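Local coordinates for protein beta subunit of a putative Aromatic-ring-hydroxylating dioxygenase (Novosphingobium aromaticivorans DSM 12444, PDB 3EBY) that probably serves as the beta subunit of an aromatic-ring-hydroxylating dioxygenase, an enzyme that would oxidise aromatic rings, at residues Asp29-Thr37 against Asp72-Ala80; Tyr125-Phe134 against Ser145-Ala156. All coordinates share one frame; numbering follows the deposited sequence.

Overall arrangement
Both contacts lie in one chain of an NTF2-like fold, in which helices pack against a curved mixed sheet. Contact 2 is the more central, its centre about 7 Å from the centre of the chain, and joins the neighbouring strands 122-135 and 142-150; contact 1, its centre about 14 Å out, joins the loop after helix 8-28 to helix 67-79. They share no element, with about 18 Å between their centres. An arginine-carboxylate grip occurs in each. In contact 1, R78 meets two acids at the partly exposed edge of a small apolar patch, whereas in contact 2 the buried R146 holds one acid and stacks on a tyrosine, amid regular backbone pairing that contact 1 lacks.

Contact 1. Residues Asp29-Thr37 against Asp72-Ala80; sequences DDRLEQWPT and DRVVALRKA
R78 reaches out from helix 67-79 and is gripped by two acids of 29-37. E33 is held side-on: NE of R78 bonds OE2 of E33 at 2.9 Å, and NH2 of R78 meets OE1 of E33 almost straight (177°), both on the syn side of a carboxylate turned 25° from the guanidinium plane. The bend of the E33 chain at chi2 (80°) helps bring its carboxylate to R78. NH2 of R78 also bonds the backbone O of D30 at 2.9 Å, while NH1 of R78 meets OD2 of D30 at 3.2 Å from above a carboxylate set perpendicular to the guanidinium. L32 lies over one guanidinium face, and its CD1 touches CD1 of L77 at 3.7 Å. Deeper in, V74 CG2 packs at the edge of the W35 ring, 3.9 Å from CE3 of W35, and also against CG of P36 (3.8 Å). Behind them, NE1-H of W35 bonds the hydroxyl of Y23, and the W35 ring meets F39 and Y45 edge-to-face. D30 closes helix 8-28 in a Schellman motif, so the salt-bridge network fastens a helix C-terminus and its following loop to a second helix, beside the sheet of this NTF2-like fold.

Contact 2. Residues Tyr125-Phe134 against Ser145-Ala156; sequences YNAGKYVDRF and SRTCIYDTLRIA
Strands 122-135 and 142-150 form an antiparallel beta hairpin, and R146 and D132 face each other in one of its non-hydrogen-bonded pairs. The two side chains run alongside, pointing the same way: NE of R146 bonds OD1 of D132 on its syn side at 2.8 Å, and NH2 of R146 meets OD2 of D132 from above the carboxylate plane, nearly straight at 177°. A bend at chi3 (-75°) helps lay the R146 guanidinium flat on one face of the Y130 ring, centres 3.8 Å apart and planes at 8°, a cation-pi stack. N20 takes a further bond from NH2 of R146. With an alanine in place of R146, the buried D132 carboxylate is likely to lose its countercharge, and that face of Y130 its flat cover. C148 SG sits at the ring edge, 3.7 Å from CE1 of Y130. K129, V131 and R133 pair with I149, T147 and S145 through reciprocal backbone bonds, in the central sheet of the NTF2-like fold. On the face bearing V131 and I149, CG2 of V131 touches CD1 of I149 at 3.6 Å. At G128, which has no side chain, the strands close to 4.0 Å between CA of G128 and CA of Y150. Y125 and N126 form a classic beta bulge against V113. Past the last strand pair, OG1 of T152 accepts from N of A127 at 3.0 Å and also bonds T122 of the third subunit, while OH of Y125 accepts a bond from the backbone N-H of A156.

Contact 1. Residues Asp29-Thr37 against Asp72-Ala80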
loop_
_atom_site.group_PDB
_atom_site.type_symbol
_atom_site.label_atom_id
_atom_site.label_comp_id
_atom_site.label_asym_id
_atom_site.label_seq_id
_atom_site.Cartn_x
_atom_site.Cartn_y
_atom_site.Cartn_z
ATOM N N ASP A 29 6.890 5.261 13.848
ATOM C CA ASP A 29 6.921 5.024 15.293
ATOM C C ASP A 29 7.806 6.071 16.017
ATOM O O ASP A 29 7.961 6.007 17.249
ATOM C CB ASP A 29 7.493 3.623 15.598
ATOM C CG ASP A 29 6.519 2.491 15.337
ATOM O OD1 ASP A 29 5.311 2.754 15.158
ATOM O OD2 ASP A 29 6.977 1.311 15.421
ATOM N N ASP A 30 8.456 6.943 15.242
ATOM C CA ASP A 30 9.412 7.918 15.776
ATOM C C ASP A 30 10.615 7.235 16.452
ATOM O O ASP A 30 11.174 7.759 17.418
ATOM C CB ASP A 30 8.716 8.862 16.763
ATOM C CG ASP A 30 9.570 10.064 17.124
ATOM O OD1 ASP A 30 10.126 10.693 16.212
ATOM O OD2 ASP A 30 9.590 10.413 18.309
ATOM N N ARG A 31 11.032 6.082 15.928
ATOM C CA ARG A 31 12.279 5.442 16.362
ATOM C C ARG A 31 13.423 5.939 15.475
ATOM O O ARG A 31 14.112 5.162 14.809
ATOM C CB ARG A 31 12.144 3.915 16.351
ATOM C CG ARG A 31 11.227 3.422 17.455
ATOM C CD ARG A 31 11.139 1.932 17.534
ATOM N NE ARG A 31 10.241 1.397 16.521
ATOM C CZ ARG A 31 10.648 0.805 15.399
ATOM N NH1 ARG A 31 11.932 0.600 15.181
ATOM N NH2 ARG A 31 9.777 0.453 14.481
ATOM N N LEU A 32 13.647 7.253 15.508
ATOM C CA LEU A 32 14.527 7.899 14.533
ATOM C C LEU A 32 15.981 7.430 14.668
ATOM O O LEU A 32 16.704 7.315 13.668
ATOM C CB LEU A 32 14.464 9.427 14.661
ATOM C CG LEU A 32 13.103 10.124 14.442
ATOM C CD1 LEU A 32 13.311 11.627 14.464
ATOM C CD2 LEU A 32 12.402 9.691 13.132
ATOM N N GLU A 33 16.359 7.023 15.869
ATOM C CA GLU A 33 17.720 6.518 16.100
ATOM C C GLU A 33 18.048 5.253 15.275
ATOM O O GLU A 33 19.210 4.983 14.997
ATOM C CB GLU A 33 17.944 6.247 17.585
ATOM C CG GLU A 33 18.113 7.488 18.424
ATOM C CD GLU A 33 16.806 8.179 18.788
ATOM O OE1 GLU A 33 15.705 7.607 18.541
ATOM O OE2 GLU A 33 16.885 9.315 19.328
ATOM N N GLN A 34 17.034 4.464 14.925
ATOM C CA GLN A 34 17.247 3.261 14.109
ATOM C C GLN A 34 17.512 3.603 12.637
ATOM O O GLN A 34 18.145 2.832 11.917
ATOM C CB GLN A 34 16.027 2.305 14.190
ATOM C CG GLN A 34 16.193 0.989 13.328
ATOM C CD GLN A 34 14.926 0.066 13.303
ATOM O OE1 GLN A 34 13.831 0.477 13.684
ATOM N NE2 GLN A 34 15.082 -1.127 12.760
ATOM N N TRP A 35 17.039 4.770 12.206
ATOM C CA TRP A 35 17.011 5.111 10.783
ATOM C C TRP A 35 18.418 5.132 10.131
ATOM O O TRP A 35 18.603 4.514 9.078
ATOM C CB TRP A 35 16.226 6.424 10.552
ATOM C CG TRP A 35 16.283 6.967 9.133
ATOM C CD1 TRP A 35 15.617 6.478 8.032
ATOM C CD2 TRP A 35 16.899 8.185 8.716
ATOM N NE1 TRP A 35 15.856 7.280 6.937
ATOM C CE2 TRP A 35 16.639 8.338 7.330
ATOM C CE3 TRP A 35 17.667 9.157 9.374
ATOM C CZ2 TRP A 35 17.129 9.418 6.588
ATOM C CZ3 TRP A 35 18.160 10.225 8.639
ATOM C CH2 TRP A 35 17.848 10.369 7.261
ATOM N N PRO A 36 19.410 5.796 10.772
ATOM C CA PRO A 36 20.751 5.810 10.165
ATOM C C PRO A 36 21.376 4.404 10.055
ATOM O O PRO A 36 22.112 4.148 9.128
ATOM C CB PRO A 36 21.559 6.728 11.104
ATOM C CG PRO A 36 20.527 7.573 11.797
ATOM C CD PRO A 36 19.344 6.682 11.956
ATOM N N THR A 37 20.993 3.490 10.962
ATOM C CA THR A 37 21.536 2.117 10.963
ATOM C C THR A 37 21.102 1.274 9.755
ATOM O O THR A 37 21.699 0.216 9.474
ATOM C CB THR A 37 21.176 1.334 12.270
ATOM O OG1 THR A 37 19.820 0.884 12.240
ATOM C CG2 THR A 37 21.467 2.184 13.536
ATOM N N ASP A 72 23.432 13.329 12.196
ATOM C CA ASP A 72 23.320 14.758 12.521
ATOM C C ASP A 72 21.864 15.207 12.476
ATOM O O ASP A 72 21.432 15.993 13.319
ATOM C CB ASP A 72 24.125 15.625 11.564
ATOM C CG ASP A 72 25.631 15.567 11.813
ATOM O OD1 ASP A 72 26.063 15.131 12.897
ATOM O OD2 ASP A 72 26.371 16.013 10.899
ATOM N N ARG A 73 21.120 14.730 11.483
ATOM C CA ARG A 73 19.694 15.062 11.378
ATOM C C ARG A 73 18.879 14.526 12.572
ATOM O O ARG A 73 18.037 15.231 13.120
ATOM C CB ARG A 73 19.115 14.545 10.042
ATOM C CG ARG A 73 17.635 14.846 9.862
ATOM C CD ARG A 73 17.212 14.634 8.395
ATOM N NE ARG A 73 17.703 15.695 7.512
ATOM C CZ ARG A 73 17.196 16.935 7.475
ATOM N NH1 ARG A 73 16.098 17.241 8.163
ATOM N NH2 ARG A 73 17.728 17.847 6.680
ATOM N N VAL A 74 19.106 13.278 12.951
ATOM C CA VAL A 74 18.357 12.684 14.073
ATOM C C VAL A 74 18.649 13.444 15.374
ATOM O O VAL A 74 17.717 13.817 16.117
ATOM C CB VAL A 74 18.713 11.204 14.239
ATOM C CG1 VAL A 74 18.080 10.636 15.539
ATOM C CG2 VAL A 74 18.285 10.409 12.989
ATOM N N VAL A 75 19.933 13.716 15.615
ATOM C CA VAL A 75 20.368 14.518 16.783
ATOM C C VAL A 75 19.675 15.890 16.828
ATOM O O VAL A 75 19.173 16.311 17.875
ATOM C CB VAL A 75 21.890 14.707 16.799
ATOM C CG1 VAL A 75 22.294 15.816 17.795
ATOM C CG2 VAL A 75 22.593 13.375 17.130
ATOM N N ALA A 76 19.667 16.590 15.700
ATOM C CA ALA A 76 19.029 17.895 15.620
ATOM C C ALA A 76 17.501 17.808 15.876
ATOM O O ALA A 76 16.930 18.674 16.530
ATOM C CB ALA A 76 19.306 18.534 14.264
ATOM N N LEU A 77 16.851 16.785 15.324
ATOM C CA LEU A 77 15.413 16.591 15.514
ATOM C C LEU A 77 15.080 16.329 16.994
ATOM O O LEU A 77 14.079 16.833 17.518
ATOM C CB LEU A 77 14.910 15.430 14.634
ATOM C CG LEU A 77 14.896 15.703 13.120
ATOM C CD1 LEU A 77 14.346 14.520 12.338
ATOM C CD2 LEU A 77 14.119 16.925 12.796
ATOM N N ARG A 78 15.933 15.578 17.668
ATOM C CA ARG A 78 15.780 15.368 19.118
ATOM C C ARG A 78 16.048 16.649 19.917
ATOM O O ARG A 78 15.330 16.961 20.860
ATOM C CB ARG A 78 16.731 14.276 19.599
ATOM C CG ARG A 78 16.493 12.905 18.992
ATOM C CD ARG A 78 15.050 12.599 18.930
ATOM N NE ARG A 78 14.782 11.184 18.708
ATOM C CZ ARG A 78 13.575 10.711 18.442
ATOM N NH1 ARG A 78 12.564 11.549 18.281
ATOM N NH2 ARG A 78 13.382 9.406 18.297
ATOM N N LYS A 79 17.125 17.339 19.585
ATOM C CA LYS A 79 17.515 18.539 20.309
ATOM C C LYS A 79 16.452 19.636 20.182
ATOM O O LYS A 79 16.062 20.238 21.179
ATOM C CB LYS A 79 18.867 19.046 19.796
ATOM C CG LYS A 79 19.580 19.976 20.741
ATOM C CD LYS A 79 21.035 20.170 20.317
ATOM N N ALA A 80 15.985 19.892 18.961
ATOM C CA ALA A 80 15.031 20.971 18.732
ATOM C C ALA A 80 13.668 20.380 18.470
ATOM O O ALA A 80 13.089 20.604 17.416
ATOM C CB ALA A 80 15.482 21.851 17.546
#

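Contact 2. Residues Tyr125-Phe134 against Ser145-Ala156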
loop_
_atom_site.group_PDB
_atom_site.type_symbol
_atom_site.label_atom_id
_atom_site.label_comp_id
_atom_site.label_asym_id
_atom_site.label_seq_id
_atom_site.Cartn_x
_atom_site.Cartn_y
_atom_site.Cartn_z
ATOM N N TYR A 125 0.966 14.020 2.719
ATOM C CA TYR A 125 2.110 14.905 2.940
ATOM C C TYR A 125 3.129 14.860 1.799
ATOM O O TYR A 125 3.574 15.920 1.307
ATOM C CB TYR A 125 2.768 14.575 4.274
ATOM C CG TYR A 125 4.069 15.275 4.516
ATOM C CD1 TYR A 125 4.137 16.654 4.574
ATOM C CD2 TYR A 125 5.236 14.563 4.624
ATOM C CE1 TYR A 125 5.345 17.301 4.773
ATOM C CE2 TYR A 125 6.452 15.193 4.782
ATOM C CZ TYR A 125 6.497 16.564 4.892
ATOM O OH TYR A 125 7.714 17.180 5.092
ATOM N N ASN A 126 3.532 13.643 1.407
ATOM C CA ASN A 126 4.530 13.470 0.350
ATOM C C ASN A 126 4.313 12.143 -0.351
ATOM O O ASN A 126 4.279 11.089 0.317
ATOM C CB ASN A 126 5.952 13.537 0.955
ATOM C CG ASN A 126 7.026 13.542 -0.076
ATOM O OD1 ASN A 126 7.500 12.485 -0.483
ATOM N ND2 ASN A 126 7.380 14.742 -0.582
ATOM N N ALA A 127 4.049 12.200 -1.660
ATOM C CA ALA A 127 3.960 11.003 -2.520
ATOM C C ALA A 127 5.128 10.968 -3.490
ATOM O O ALA A 127 5.516 12.010 -4.050
ATOM C CB ALA A 127 2.607 10.987 -3.312
ATOM N N GLY A 128 5.649 9.770 -3.762
ATOM C CA GLY A 128 6.823 9.633 -4.647
ATOM C C GLY A 128 7.192 8.191 -4.902
ATOM O O GLY A 128 6.372 7.300 -4.696
ATOM N N LYS A 129 8.441 7.959 -5.306
ATOM C CA LYS A 129 8.980 6.635 -5.356
ATOM C C LYS A 129 10.420 6.632 -4.858
ATOM O O LYS A 129 11.132 7.651 -4.980
ATOM C CB LYS A 129 8.909 6.036 -6.753
ATOM C CG LYS A 129 9.826 6.660 -7.760
ATOM C CD LYS A 129 9.884 5.813 -9.023
ATOM C CE LYS A 129 10.664 6.506 -10.112
ATOM N NZ LYS A 129 10.864 5.595 -11.319
ATOM N N TYR A 130 10.754 5.581 -4.128
ATOM C CA TYR A 130 12.161 5.303 -3.772
ATOM C C TYR A 130 12.889 4.693 -4.965
ATOM O O TYR A 130 12.385 3.752 -5.587
ATOM C CB TYR A 130 12.248 4.328 -2.581
ATOM C CG TYR A 130 11.552 4.768 -1.313
ATOM C CD1 TYR A 130 11.885 5.976 -0.685
ATOM C CD2 TYR A 130 10.581 3.964 -0.714
ATOM C CE1 TYR A 130 11.331 6.330 0.564
ATOM C CE2 TYR A 130 9.958 4.334 0.504
ATOM C CZ TYR A 130 10.371 5.475 1.169
ATOM O OH TYR A 130 9.728 5.839 2.359
ATOM N N VAL A 131 14.070 5.215 -5.250
ATOM C CA VAL A 131 15.009 4.633 -6.235
ATOM C C VAL A 131 16.281 4.272 -5.471
ATOM O O VAL A 131 17.004 5.159 -4.968
ATOM C CB VAL A 131 15.316 5.613 -7.368
ATOM C CG1 VAL A 131 16.331 5.019 -8.345
ATOM C CG2 VAL A 131 14.002 5.992 -8.105
ATOM N N ASP A 132 16.524 2.974 -5.346
ATOM C CA ASP A 132 17.473 2.459 -4.374
ATOM C C ASP A 132 18.604 1.621 -4.980
ATOM O O ASP A 132 18.426 0.929 -6.008
ATOM C CB ASP A 132 16.746 1.569 -3.353
ATOM C CG ASP A 132 15.655 2.289 -2.607
ATOM O OD1 ASP A 132 15.866 3.458 -2.208
ATOM O OD2 ASP A 132 14.591 1.653 -2.366
ATOM N N ARG A 133 19.737 1.649 -4.283
ATOM C CA ARG A 133 20.810 0.671 -4.449
ATOM C C ARG A 133 21.044 0.029 -3.090
ATOM O O ARG A 133 21.356 0.726 -2.108
ATOM C CB ARG A 133 22.106 1.336 -4.924
ATOM C CG ARG A 133 21.964 2.043 -6.249
ATOM C CD ARG A 133 23.313 2.420 -6.859
ATOM N NE ARG A 133 23.947 3.555 -6.191
ATOM C CZ ARG A 133 25.189 3.563 -5.702
ATOM N NH1 ARG A 133 25.982 2.491 -5.815
ATOM N NH2 ARG A 133 25.663 4.673 -5.135
ATOM N N PHE A 134 20.745 -1.263 -3.024
ATOM C CA PHE A 134 20.901 -2.073 -1.827
ATOM C C PHE A 134 22.200 -2.892 -1.856
ATOM O O PHE A 134 22.564 -3.483 -2.881
ATOM C CB PHE A 134 19.726 -3.049 -1.687
ATOM C CG PHE A 134 18.469 -2.419 -1.228
ATOM C CD1 PHE A 134 18.213 -2.280 0.133
ATOM C CD2 PHE A 134 17.507 -2.018 -2.132
ATOM C CE1 PHE A 134 17.048 -1.697 0.578
ATOM C CE2 PHE A 134 16.309 -1.461 -1.676
ATOM C CZ PHE A 134 16.103 -1.302 -0.309
ATOM N N SER A 145 22.387 3.611 -1.447
ATOM C CA SER A 145 21.796 4.898 -1.809
ATOM C C SER A 145 20.287 4.819 -1.931
ATOM O O SER A 145 19.730 3.833 -2.434
ATOM C CB SER A 145 22.387 5.435 -3.116
ATOM O OG SER A 145 22.010 4.643 -4.227
ATOM N N ARG A 146 19.635 5.871 -1.464
ATOM C CA ARG A 146 18.148 6.041 -1.606
ATOM C C ARG A 146 17.863 7.457 -2.041
ATOM O O ARG A 146 18.247 8.448 -1.359
ATOM C CB ARG A 146 17.425 5.710 -0.300
ATOM C CG ARG A 146 15.954 6.211 -0.200
ATOM C CD ARG A 146 15.111 5.396 0.811
ATOM N NE ARG A 146 14.760 4.077 0.241
ATOM C CZ ARG A 146 14.017 3.159 0.854
ATOM N NH1 ARG A 146 13.482 3.401 2.051
ATOM N NH2 ARG A 146 13.719 2.036 0.230
ATOM N N THR A 147 17.170 7.561 -3.163
ATOM C CA THR A 147 16.682 8.812 -3.662
ATOM C C THR A 147 15.146 8.766 -3.619
ATOM O O THR A 147 14.539 7.864 -4.164
ATOM C CB THR A 147 17.152 9.062 -5.116
ATOM O OG1 THR A 147 18.590 9.116 -5.176
ATOM C CG2 THR A 147 16.560 10.365 -5.659
ATOM N N CYS A 148 14.556 9.711 -2.897
ATOM C CA CYS A 148 13.102 9.821 -2.797
ATOM C C CYS A 148 12.656 10.849 -3.806
ATOM O O CYS A 148 12.913 12.059 -3.634
ATOM C CB CYS A 148 12.702 10.281 -1.382
ATOM S SG CYS A 148 13.415 9.308 -0.017
ATOM N N ILE A 149 12.141 10.365 -4.937
ATOM C CA ILE A 149 11.721 11.240 -6.045
ATOM C C ILE A 149 10.223 11.592 -5.873
ATOM O O ILE A 149 9.348 10.708 -6.000
ATOM C CB ILE A 149 11.942 10.552 -7.438
ATOM C CG1 ILE A 149 13.400 10.107 -7.613
ATOM C CG2 ILE A 149 11.505 11.522 -8.579
ATOM C CD1 ILE A 149 13.709 9.473 -8.968
ATOM N N TYR A 150 9.931 12.841 -5.488
ATOM C CA TYR A 150 8.607 13.166 -4.972
ATOM C C TYR A 150 7.786 14.121 -5.849
ATOM O O TYR A 150 8.335 14.948 -6.614
ATOM C CB TYR A 150 8.688 13.682 -3.521
ATOM C CG TYR A 150 9.277 15.096 -3.405
ATOM C CD1 TYR A 150 8.462 16.214 -3.485
ATOM C CD2 TYR A 150 10.646 15.293 -3.232
ATOM C CE1 TYR A 150 8.997 17.504 -3.385
ATOM C CE2 TYR A 150 11.187 16.591 -3.127
ATOM C CZ TYR A 150 10.364 17.675 -3.238
ATOM O OH TYR A 150 10.898 18.958 -3.120
ATOM N N ASP A 151 6.473 13.964 -5.746
ATOM C CA ASP A 151 5.512 14.706 -6.554
ATOM C C ASP A 151 4.984 15.964 -5.836
ATOM O O ASP A 151 4.842 17.007 -6.452
ATOM C CB ASP A 151 4.328 13.783 -6.921
ATOM C CG ASP A 151 4.742 12.634 -7.801
ATOM O OD1 ASP A 151 5.847 12.731 -8.402
ATOM O OD2 ASP A 151 4.003 11.622 -7.828
ATOM N N THR A 152 4.751 15.845 -4.532
ATOM C CA THR A 152 4.038 16.845 -3.732
ATOM C C THR A 152 4.910 18.088 -3.494
ATOM O O THR A 152 6.010 17.978 -2.961
ATOM C CB THR A 152 3.625 16.249 -2.382
ATOM O OG1 THR A 152 3.097 14.916 -2.583
ATOM C CG2 THR A 152 2.569 17.133 -1.668
ATOM N N LEU A 153 4.377 19.262 -3.831
ATOM C CA LEU A 153 5.174 20.526 -3.860
ATOM C C LEU A 153 5.661 20.952 -2.476
ATOM O O LEU A 153 6.856 21.218 -2.265
ATOM C CB LEU A 153 4.318 21.664 -4.446
ATOM C CG LEU A 153 4.919 23.086 -4.479
ATOM C CD1 LEU A 153 6.252 23.105 -5.214
ATOM C CD2 LEU A 153 3.936 24.066 -5.119
ATOM N N ARG A 154 4.720 21.084 -1.550
ATOM C CA ARG A 154 5.047 21.579 -0.235
ATOM C C ARG A 154 5.651 20.438 0.547
ATOM O O ARG A 154 5.225 19.303 0.410
ATOM C CB ARG A 154 3.812 22.143 0.453
ATOM C CG ARG A 154 3.317 23.472 -0.153
ATOM C CD ARG A 154 4.166 24.703 0.329
ATOM N NE ARG A 154 5.399 24.891 -0.454
ATOM C CZ ARG A 154 5.478 25.577 -1.597
ATOM N NH1 ARG A 154 4.409 26.191 -2.091
ATOM N NH2 ARG A 154 6.641 25.664 -2.241
ATOM N N ILE A 155 6.804 20.706 1.127
ATOM C CA ILE A 155 7.502 19.735 1.928
ATOM C C ILE A 155 8.181 20.550 3.024
ATOM O O ILE A 155 8.504 21.734 2.808
ATOM C CB ILE A 155 8.529 18.951 1.076
ATOM C CG1 ILE A 155 9.124 17.768 1.849
ATOM C CG2 ILE A 155 9.643 19.874 0.560
ATOM C CD1 ILE A 155 9.972 16.866 0.990
ATOM N N ALA A 156 8.329 19.956 4.207
ATOM C CA ALA A 156 8.962 20.668 5.330
ATOM C C ALA A 156 10.385 21.057 4.963
ATOM O O ALA A 156 11.146 20.232 4.441
ATOM C CB ALA A 156 8.982 19.796 6.567
HETATM O O HOH W 1 2.847 18.480 1.837
HETATM O O HOH W 2 5.967 16.968 0.374
HETATM O O HOH W 3 19.583 5.806 -5.339
#